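Local structure of SVS_variant_AS1 (Streptomyces sp. CWA1, 6TJA) at residues 35-40 with 46-51; 80-85 with 127-132. The protein probably cyclises geranylgeranyl diphosphate to the diterpene spiroviolene, as an engineered class I terpene cyclase obtained by ancestral sequence reconstruction. All blocks are in the same frame, centred on the assembly; numbering follows the deposited sequence.

Contact 1: 35-40 with 46-51; sequences WIRRSG and EERAWV
Two successive helices joined by a short loop bring Ile36 and Arg37, near the end of helix 25-38, against Arg48 and Val51 of the short helix 45-52. Gly40 starts the turn by leaving helical geometry with a positive phi of 79°; five residues separate the segments, the last of them already in helix 45-52. Across the two segments the backbones come closest at Arg37 and Arg48, whose CA atoms lie 6.7 Å apart, and 219 Å² is buried in all.

The inner half of the contact is apolar. Ile36 CD1 meets Val51 CG1 at 3.9 Å, one methyl against the other, and both residues are buried. With chi2 at 173° the Ile36 chain is stretched out, which carries CD1 across to the second helix. Ile52 and Tyr81 also pack on Ile36.

Farther out, two arginines lie together through their aliphatic parts. Arg48 CD comes to 4.1 Å from Arg37 CA and 4.2 Å from Arg37 CG, and it stands obliquely to the Arg37 guanidinium. The Arg48 chain bends at chi3 (-77°), and its NE forms a salt bridge with Glu45, one turn back on the same helix. The two NE atoms of Arg37 and Arg48 are 5.2 Å apart, and the Glu45 carboxylate, which also makes a long, weak ion pair with Arg37, is likely to offset part of that like charge.

Buried methyls on the inner side and arginines toward the outer side make this an amphipathic pair of helices at the periphery of the all-helical class I terpene cyclase fold.

Contact 2: 80-85 with 127-132; sequences VYWLFA and VPALQD
Within the segments 80-85 and 127-132, which lie on helices 70-91 and 126-140, the nearest CA atoms are those of Trp82 and Leu130, 7.2 Å apart. The segments run in broadly opposite directions, and the 155 Å² buried between them comes almost wholly from three buried residues: Trp82, Ala129 and Leu130.

The indole of Trp82 spans the gap. Its CG is anti to the backbone N (chi1 -173°), which sends the ring straight out from its own helix toward the other. Leu130 lies over one face: CD1 sits 4.0 Å from the centroid of the six-membered ring and only 8° off the normal, a well-centred CH-pi contact. The whole leucine side chain lies against that face, CB 3.8 Å from Trp82 NE1 and CD2 3.9 Å from Trp82 CZ2. Ala129 comes from another direction, its CB near the ring plane at the pyrrole edge, 4.0 Å from Trp82 CD1.

The polar atom of the indole is also satisfied: NE1 donates to the carbonyl oxygen of Phe126, at the start of helix 126-140. Phe86 stacks on the Trp82 ring, while Val110 of helix 100-115 touches both Trp82 and Leu130. A leucine in place of Trp82 would probably leave the Phe126 carbonyl without its indole donor and open a gap beside Ala129 and under the Leu130 methyl.

Between the two segments the chemistry is thus apolar and dispersive; the directional bond is the neighbouring one from Trp82 NE1 to Phe126, which reaches the same helix as Leu130 and is likely to limit rotation of the indole.

In the fold
From the N terminus, helix 25-38 turns back through a short linker into helix 45-52, and contact 1 closes that small loop. The chain then passes through helix 56-61 into helix 70-91, makes helix 100-115 and enters helix 126-140, where contact 2 closes a longer loop of 41 residues. The two are in series, neither nested nor crossed, with centres about 11 Å apart. Both helices of contact 1 reach contact 2: Trp35 NE1 lies 2.8 Å from Asp132 OD2, a probable hydrogen bond, while Ile36 CD1 and Val51 O pack on Tyr81 CD1 at 3.5 and 3.4 Å. The N-terminal helix pair is thereby fastened to both helices of contact 2.

Contact 1: 35-40 with 46-51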
ATOM      1  N   TRP A  35      11.187   4.852  26.342  1.00 44.23           N
ATOM      2  CA  TRP A  35      11.474   4.205  25.024  1.00 40.07           C
ATOM      3  C   TRP A  35      12.131   5.210  24.075  1.00 41.76           C
ATOM      4  O   TRP A  35      13.088   4.808  23.366  1.00 40.45           O
ATOM      5  CB  TRP A  35      10.210   3.641  24.381  1.00 38.06           C
ATOM      6  CG  TRP A  35      10.387   3.072  23.009  1.00 34.08           C
ATOM      7  CD1 TRP A  35      10.645   1.771  22.688  1.00 33.33           C
ATOM      8  CD2 TRP A  35      10.269   3.780  21.765  1.00 31.32           C
ATOM      9  NE1 TRP A  35      10.690   1.626  21.327  1.00 35.22           N
ATOM     10  CE2 TRP A  35      10.463   2.839  20.736  1.00 32.79           C
ATOM     11  CE3 TRP A  35       9.959   5.095  21.418  1.00 33.53           C
ATOM     12  CZ2 TRP A  35      10.395   3.184  19.389  1.00 35.47           C
ATOM     13  CZ3 TRP A  35       9.869   5.435  20.088  1.00 34.89           C
ATOM     14  CH2 TRP A  35      10.094   4.493  19.084  1.00 34.44           C
ATOM     15  N   ILE A  36      11.593   6.433  24.042  1.00 38.73           N
ATOM     16  CA  ILE A  36      12.039   7.535  23.143  1.00 45.59           C
ATOM     17  C   ILE A  36      13.520   7.807  23.406  1.00 48.78           C
ATOM     18  O   ILE A  36      14.260   7.879  22.416  1.00 48.55           O
ATOM     19  CB  ILE A  36      11.184   8.809  23.313  1.00 43.14           C
ATOM     20  CG1 ILE A  36       9.757   8.611  22.803  1.00 45.67           C
ATOM     21  CG2 ILE A  36      11.833   9.997  22.631  1.00 44.22           C
ATOM     22  CD1 ILE A  36       8.831   9.772  23.110  1.00 44.41           C
ATOM     23  N   ARG A  37      13.918   7.953  24.678  1.00 53.34           N
ATOM     24  CA  ARG A  37      15.319   8.241  25.110  1.00 58.12           C
ATOM     25  C   ARG A  37      16.250   7.100  24.661  1.00 56.57           C
ATOM     26  O   ARG A  37      17.356   7.403  24.180  1.00 58.88           O
ATOM     27  CB  ARG A  37      15.363   8.506  26.622  1.00 64.97           C
ATOM     28  CG  ARG A  37      14.510   9.703  27.029  1.00 68.24           C
ATOM     29  CD  ARG A  37      14.763  10.347  28.385  1.00 67.06           C
ATOM     30  NE  ARG A  37      14.721  11.785  28.127  1.00 70.83           N
ATOM     31  CZ  ARG A  37      13.910  12.682  28.688  1.00 64.75           C
ATOM     32  NH1 ARG A  37      13.049  12.332  29.632  1.00 52.52           N
ATOM     33  NH2 ARG A  37      14.004  13.952  28.302  1.00 58.99           N
ATOM     34  N   ARG A  38      15.796   5.848  24.725  1.00 50.59           N
ATOM     35  CA  ARG A  38      16.600   4.657  24.351  1.00 55.57           C
ATOM     36  C   ARG A  38      16.505   4.340  22.849  1.00 54.00           C
ATOM     37  O   ARG A  38      17.279   3.490  22.391  1.00 52.96           O
ATOM     38  CB  ARG A  38      16.120   3.456  25.169  1.00 67.41           C
ATOM     39  CG  ARG A  38      16.498   3.537  26.641  1.00 83.04           C
ATOM     40  CD  ARG A  38      15.666   2.628  27.535  1.00 92.26           C
ATOM     41  NE  ARG A  38      16.087   2.716  28.930  1.00 97.57           N
ATOM     42  CZ  ARG A  38      15.868   3.749  29.754  1.00101.71           C
ATOM     43  NH1 ARG A  38      15.215   4.833  29.361  1.00 96.87           N
ATOM     44  NH2 ARG A  38      16.318   3.684  30.994  1.00105.67           N
ATOM     45  N   SER A  39      15.574   4.945  22.103  1.00 55.65           N
ATOM     46  CA  SER A  39      15.148   4.446  20.762  1.00 52.02           C
ATOM     47  C   SER A  39      16.287   4.578  19.744  1.00 54.49           C
ATOM     48  O   SER A  39      16.307   3.753  18.781  1.00 49.49           O
ATOM     49  CB  SER A  39      13.930   5.158  20.252  1.00 45.27           C
ATOM     50  OG  SER A  39      14.229   6.503  19.912  1.00 41.49           O
ATOM     51  N   GLY A  40      17.147   5.593  19.925  1.00 48.36           N
ATOM     52  CA  GLY A  40      18.147   6.013  18.925  1.00 45.89           C
ATOM     53  C   GLY A  40      17.495   6.855  17.850  1.00 45.52           C
ATOM     54  O   GLY A  40      18.174   7.269  16.921  1.00 43.65           O
ATOM     55  N   GLU A  46      17.517  18.377  22.121  1.00 56.14           N
ATOM     56  CA  GLU A  46      16.472  19.283  21.573  1.00 64.49           C
ATOM     57  C   GLU A  46      15.402  18.468  20.815  1.00 62.42           C
ATOM     58  O   GLU A  46      14.218  18.832  20.913  1.00 54.52           O
ATOM     59  CB  GLU A  46      17.102  20.361  20.688  1.00 71.33           C
ATOM     60  CG  GLU A  46      16.080  21.352  20.141  1.00 82.17           C
ATOM     61  CD  GLU A  46      16.654  22.452  19.259  1.00 88.40           C
ATOM     62  OE1 GLU A  46      16.777  23.609  19.743  1.00 89.02           O
ATOM     63  OE2 GLU A  46      16.971  22.153  18.085  1.00 74.33           O
ATOM     64  N   GLU A  47      15.798  17.419  20.080  1.00 62.01           N
ATOM     65  CA  GLU A  47      14.888  16.535  19.295  1.00 64.87           C
ATOM     66  C   GLU A  47      14.045  15.659  20.234  1.00 57.32           C
ATOM     67  O   GLU A  47      12.825  15.651  20.064  1.00 53.29           O
ATOM     68  CB  GLU A  47      15.666  15.639  18.332  1.00 70.35           C
ATOM     69  CG  GLU A  47      16.331  16.396  17.201  1.00 77.21           C
ATOM     70  CD  GLU A  47      16.874  15.497  16.104  1.00 85.90           C
ATOM     71  OE1 GLU A  47      17.695  15.988  15.309  1.00 78.57           O
ATOM     72  OE2 GLU A  47      16.464  14.303  16.044  1.00 98.68           O
ATOM     73  N   ARG A  48      14.678  14.944  21.170  1.00 55.03           N
ATOM     74  CA  ARG A  48      14.004  14.172  22.250  1.00 54.88           C
ATOM     75  C   ARG A  48      12.893  15.021  22.885  1.00 51.45           C
ATOM     76  O   ARG A  48      11.765  14.540  23.000  1.00 53.58           O
ATOM     77  CB  ARG A  48      15.007  13.728  23.320  1.00 58.54           C
ATOM     78  CG  ARG A  48      15.696  12.407  23.017  1.00 65.56           C
ATOM     79  CD  ARG A  48      16.614  11.958  24.141  1.00 68.25           C
ATOM     80  NE  ARG A  48      17.845  12.730  24.091  1.00 80.74           N
ATOM     81  CZ  ARG A  48      18.842  12.525  23.226  1.00 87.48           C
ATOM     82  NH1 ARG A  48      18.768  11.544  22.336  1.00 82.80           N
ATOM     83  NH2 ARG A  48      19.913  13.304  23.257  1.00 79.15           N
ATOM     84  N   ALA A  49      13.191  16.243  23.302  1.00 47.14           N
ATOM     85  CA  ALA A  49      12.208  17.121  23.970  1.00 47.50           C
ATOM     86  C   ALA A  49      11.097  17.486  22.976  1.00 44.72           C
ATOM     87  O   ALA A  49       9.924  17.550  23.401  1.00 44.43           O
ATOM     88  CB  ALA A  49      12.885  18.355  24.514  1.00 50.83           C
ATOM     89  N   TRP A  50      11.444  17.732  21.710  1.00 43.52           N
ATOM     90  CA  TRP A  50      10.439  18.025  20.648  1.00 47.73           C
ATOM     91  C   TRP A  50       9.458  16.844  20.547  1.00 45.22           C
ATOM     92  O   TRP A  50       8.235  17.079  20.601  1.00 40.26           O
ATOM     93  CB  TRP A  50      11.088  18.347  19.296  1.00 49.49           C
ATOM     94  CG  TRP A  50      10.076  18.836  18.308  1.00 57.25           C
ATOM     95  CD1 TRP A  50       9.677  20.128  18.109  1.00 60.09           C
ATOM     96  CD2 TRP A  50       9.284  18.027  17.417  1.00 60.61           C
ATOM     97  NE1 TRP A  50       8.703  20.181  17.146  1.00 63.74           N
ATOM     98  CE2 TRP A  50       8.438  18.908  16.704  1.00 65.50           C
ATOM     99  CE3 TRP A  50       9.207  16.651  17.149  1.00 62.25           C
ATOM    100  CZ2 TRP A  50       7.529  18.450  15.744  1.00 65.72           C
ATOM    101  CZ3 TRP A  50       8.307  16.198  16.205  1.00 59.27           C
ATOM    102  CH2 TRP A  50       7.473  17.089  15.522  1.00 64.78           C
ATOM    103  N   VAL A  51       9.972  15.615  20.470  1.00 40.91           N
ATOM    104  CA  VAL A  51       9.128  14.400  20.279  1.00 44.07           C
ATOM    105  C   VAL A  51       8.267  14.174  21.538  1.00 43.76           C
ATOM    106  O   VAL A  51       7.047  13.950  21.404  1.00 39.27           O
ATOM    107  CB  VAL A  51       9.996  13.183  19.904  1.00 43.85           C
ATOM    108  CG1 VAL A  51       9.169  11.908  19.818  1.00 42.76           C
ATOM    109  CG2 VAL A  51      10.733  13.413  18.578  1.00 43.68           C
TER

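Contact 2: 80-85 with 127-132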
ATOM      1  N   VAL A  80       2.881   6.637  17.065  1.00 30.04           N
ATOM      2  CA  VAL A  80       2.409   8.042  16.863  1.00 29.07           C
ATOM      3  C   VAL A  80       3.592   8.991  17.098  1.00 29.79           C
ATOM      4  O   VAL A  80       3.691   9.982  16.313  1.00 25.65           O
ATOM      5  CB  VAL A  80       1.199   8.433  17.719  1.00 28.15           C
ATOM      6  CG1 VAL A  80       0.891   9.927  17.563  1.00 28.92           C
ATOM      7  CG2 VAL A  80      -0.016   7.591  17.369  1.00 27.95           C
ATOM      8  N   TYR A  81       4.453   8.707  18.092  1.00 25.20           N
ATOM      9  CA  TYR A  81       5.702   9.492  18.327  1.00 27.15           C
ATOM     10  C   TYR A  81       6.581   9.410  17.067  1.00 27.87           C
ATOM     11  O   TYR A  81       7.054  10.454  16.517  1.00 28.98           O
ATOM     12  CB  TYR A  81       6.459   9.006  19.567  1.00 26.35           C
ATOM     13  CG  TYR A  81       5.862   9.439  20.884  1.00 28.83           C
ATOM     14  CD1 TYR A  81       5.982  10.741  21.327  1.00 31.26           C
ATOM     15  CD2 TYR A  81       5.170   8.552  21.687  1.00 30.98           C
ATOM     16  CE1 TYR A  81       5.427  11.153  22.535  1.00 34.58           C
ATOM     17  CE2 TYR A  81       4.642   8.937  22.907  1.00 33.74           C
ATOM     18  CZ  TYR A  81       4.762  10.245  23.326  1.00 30.94           C
ATOM     19  OH  TYR A  81       4.201  10.633  24.486  1.00 33.67           O
ATOM     20  N   TRP A  82       6.830   8.180  16.646  1.00 25.46           N
ATOM     21  CA  TRP A  82       7.654   7.848  15.465  1.00 27.54           C
ATOM     22  C   TRP A  82       7.159   8.644  14.271  1.00 28.05           C
ATOM     23  O   TRP A  82       7.980   9.235  13.605  1.00 29.91           O
ATOM     24  CB  TRP A  82       7.592   6.358  15.160  1.00 27.34           C
ATOM     25  CG  TRP A  82       8.542   5.989  14.075  1.00 28.09           C
ATOM     26  CD1 TRP A  82       9.857   5.635  14.196  1.00 28.71           C
ATOM     27  CD2 TRP A  82       8.243   5.972  12.679  1.00 27.84           C
ATOM     28  NE1 TRP A  82      10.381   5.354  12.969  1.00 26.71           N
ATOM     29  CE2 TRP A  82       9.422   5.583  12.017  1.00 28.13           C
ATOM     30  CE3 TRP A  82       7.095   6.236  11.931  1.00 27.34           C
ATOM     31  CZ2 TRP A  82       9.468   5.452  10.633  1.00 28.12           C
ATOM     32  CZ3 TRP A  82       7.159   6.138  10.563  1.00 27.45           C
ATOM     33  CH2 TRP A  82       8.325   5.739   9.925  1.00 27.12           C
ATOM     34  N   LEU A  83       5.854   8.624  14.029  1.00 30.98           N
ATOM     35  CA  LEU A  83       5.224   9.290  12.876  1.00 33.12           C
ATOM     36  C   LEU A  83       5.507  10.784  12.952  1.00 33.94           C
ATOM     37  O   LEU A  83       5.931  11.335  11.929  1.00 34.22           O
ATOM     38  CB  LEU A  83       3.721   9.011  12.853  1.00 38.28           C
ATOM     39  CG  LEU A  83       2.924   9.729  11.759  1.00 38.11           C
ATOM     40  CD1 LEU A  83       3.036   9.003  10.430  1.00 36.48           C
ATOM     41  CD2 LEU A  83       1.477   9.835  12.195  1.00 41.71           C
ATOM     42  N   PHE A  84       5.278  11.431  14.091  1.00 35.30           N
ATOM     43  CA  PHE A  84       5.516  12.896  14.207  1.00 39.49           C
ATOM     44  C   PHE A  84       6.998  13.175  13.921  1.00 36.25           C
ATOM     45  O   PHE A  84       7.323  14.096  13.167  1.00 30.27           O
ATOM     46  CB  PHE A  84       5.053  13.457  15.555  1.00 43.85           C
ATOM     47  CG  PHE A  84       3.558  13.580  15.698  1.00 50.99           C
ATOM     48  CD1 PHE A  84       2.766  14.004  14.637  1.00 57.93           C
ATOM     49  CD2 PHE A  84       2.937  13.263  16.896  1.00 52.46           C
ATOM     50  CE1 PHE A  84       1.391  14.109  14.780  1.00 63.27           C
ATOM     51  CE2 PHE A  84       1.560  13.385  17.044  1.00 52.00           C
ATOM     52  CZ  PHE A  84       0.792  13.810  15.986  1.00 61.09           C
ATOM     53  N   ALA A  85       7.876  12.347  14.475  1.00 34.78           N
ATOM     54  CA  ALA A  85       9.337  12.504  14.359  1.00 33.55           C
ATOM     55  C   ALA A  85       9.764  12.290  12.891  1.00 36.86           C
ATOM     56  O   ALA A  85      10.524  13.125  12.339  1.00 36.47           O
ATOM     57  CB  ALA A  85      10.002  11.549  15.306  1.00 32.86           C
ATOM     58  N   VAL A 127      14.832   3.689  11.330  1.00 29.64           N
ATOM     59  CA  VAL A 127      14.466   2.304  10.909  1.00 31.10           C
ATOM     60  C   VAL A 127      14.453   1.370  12.120  1.00 32.36           C
ATOM     61  O   VAL A 127      13.444   0.700  12.315  1.00 32.15           O
ATOM     62  CB  VAL A 127      15.305   1.788   9.728  1.00 31.88           C
ATOM     63  CG1 VAL A 127      15.376   0.269   9.671  1.00 33.19           C
ATOM     64  CG2 VAL A 127      14.774   2.362   8.427  1.00 32.99           C
ATOM     65  N   PRO A 128      15.508   1.272  12.964  1.00 32.75           N
ATOM     66  CA  PRO A 128      15.486   0.350  14.103  1.00 36.09           C
ATOM     67  C   PRO A 128      14.307   0.624  15.056  1.00 33.82           C
ATOM     68  O   PRO A 128      13.656  -0.317  15.462  1.00 33.57           O
ATOM     69  CB  PRO A 128      16.844   0.560  14.819  1.00 36.89           C
ATOM     70  CG  PRO A 128      17.729   1.170  13.727  1.00 36.83           C
ATOM     71  CD  PRO A 128      16.790   1.992  12.865  1.00 35.87           C
ATOM     72  N   ALA A 129      14.011   1.894  15.324  1.00 31.70           N
ATOM     73  CA  ALA A 129      12.826   2.328  16.104  1.00 33.85           C
ATOM     74  C   ALA A 129      11.524   1.739  15.516  1.00 35.16           C
ATOM     75  O   ALA A 129      10.723   1.150  16.300  1.00 31.38           O
ATOM     76  CB  ALA A 129      12.798   3.836  16.158  1.00 34.13           C
ATOM     77  N   LEU A 130      11.310   1.887  14.197  1.00 30.46           N
ATOM     78  CA  LEU A 130      10.107   1.354  13.509  1.00 27.91           C
ATOM     79  C   LEU A 130      10.086  -0.157  13.675  1.00 26.78           C
ATOM     80  O   LEU A 130       8.995  -0.713  13.835  1.00 28.26           O
ATOM     81  CB  LEU A 130      10.091   1.733  12.019  1.00 26.81           C
ATOM     82  CG  LEU A 130       8.834   1.295  11.266  1.00 26.87           C
ATOM     83  CD1 LEU A 130       7.584   1.908  11.904  1.00 28.20           C
ATOM     84  CD2 LEU A 130       8.883   1.648   9.792  1.00 27.40           C
ATOM     85  N   GLN A 131      11.244  -0.809  13.596  1.00 28.86           N
ATOM     86  CA  GLN A 131      11.316  -2.294  13.624  1.00 29.15           C
ATOM     87  C   GLN A 131      10.935  -2.808  15.018  1.00 28.31           C
ATOM     88  O   GLN A 131      10.377  -3.931  15.095  1.00 30.84           O
ATOM     89  CB  GLN A 131      12.691  -2.777  13.175  1.00 29.51           C
ATOM     90  CG  GLN A 131      12.874  -2.694  11.667  1.00 31.27           C
ATOM     91  CD  GLN A 131      14.165  -3.337  11.233  1.00 29.99           C
ATOM     92  OE1 GLN A 131      15.217  -3.000  11.749  1.00 38.19           O
ATOM     93  NE2 GLN A 131      14.086  -4.249  10.275  1.00 28.96           N
ATOM     94  N   ASP A 132      11.252  -2.041  16.059  1.00 29.01           N
ATOM     95  CA  ASP A 132      10.908  -2.356  17.465  1.00 32.36           C
ATOM     96  C   ASP A 132       9.387  -2.262  17.618  1.00 32.40           C
ATOM     97  O   ASP A 132       8.769  -3.208  18.131  1.00 30.31           O
ATOM     98  CB  ASP A 132      11.579  -1.383  18.437  1.00 35.89           C
ATOM     99  CG  ASP A 132      11.314  -1.759  19.889  1.00 36.89           C
ATOM    100  OD1 ASP A 132      11.813  -2.823  20.339  1.00 37.12           O
ATOM    101  OD2 ASP A 132      10.556  -1.040  20.524  1.00 39.71           O
TER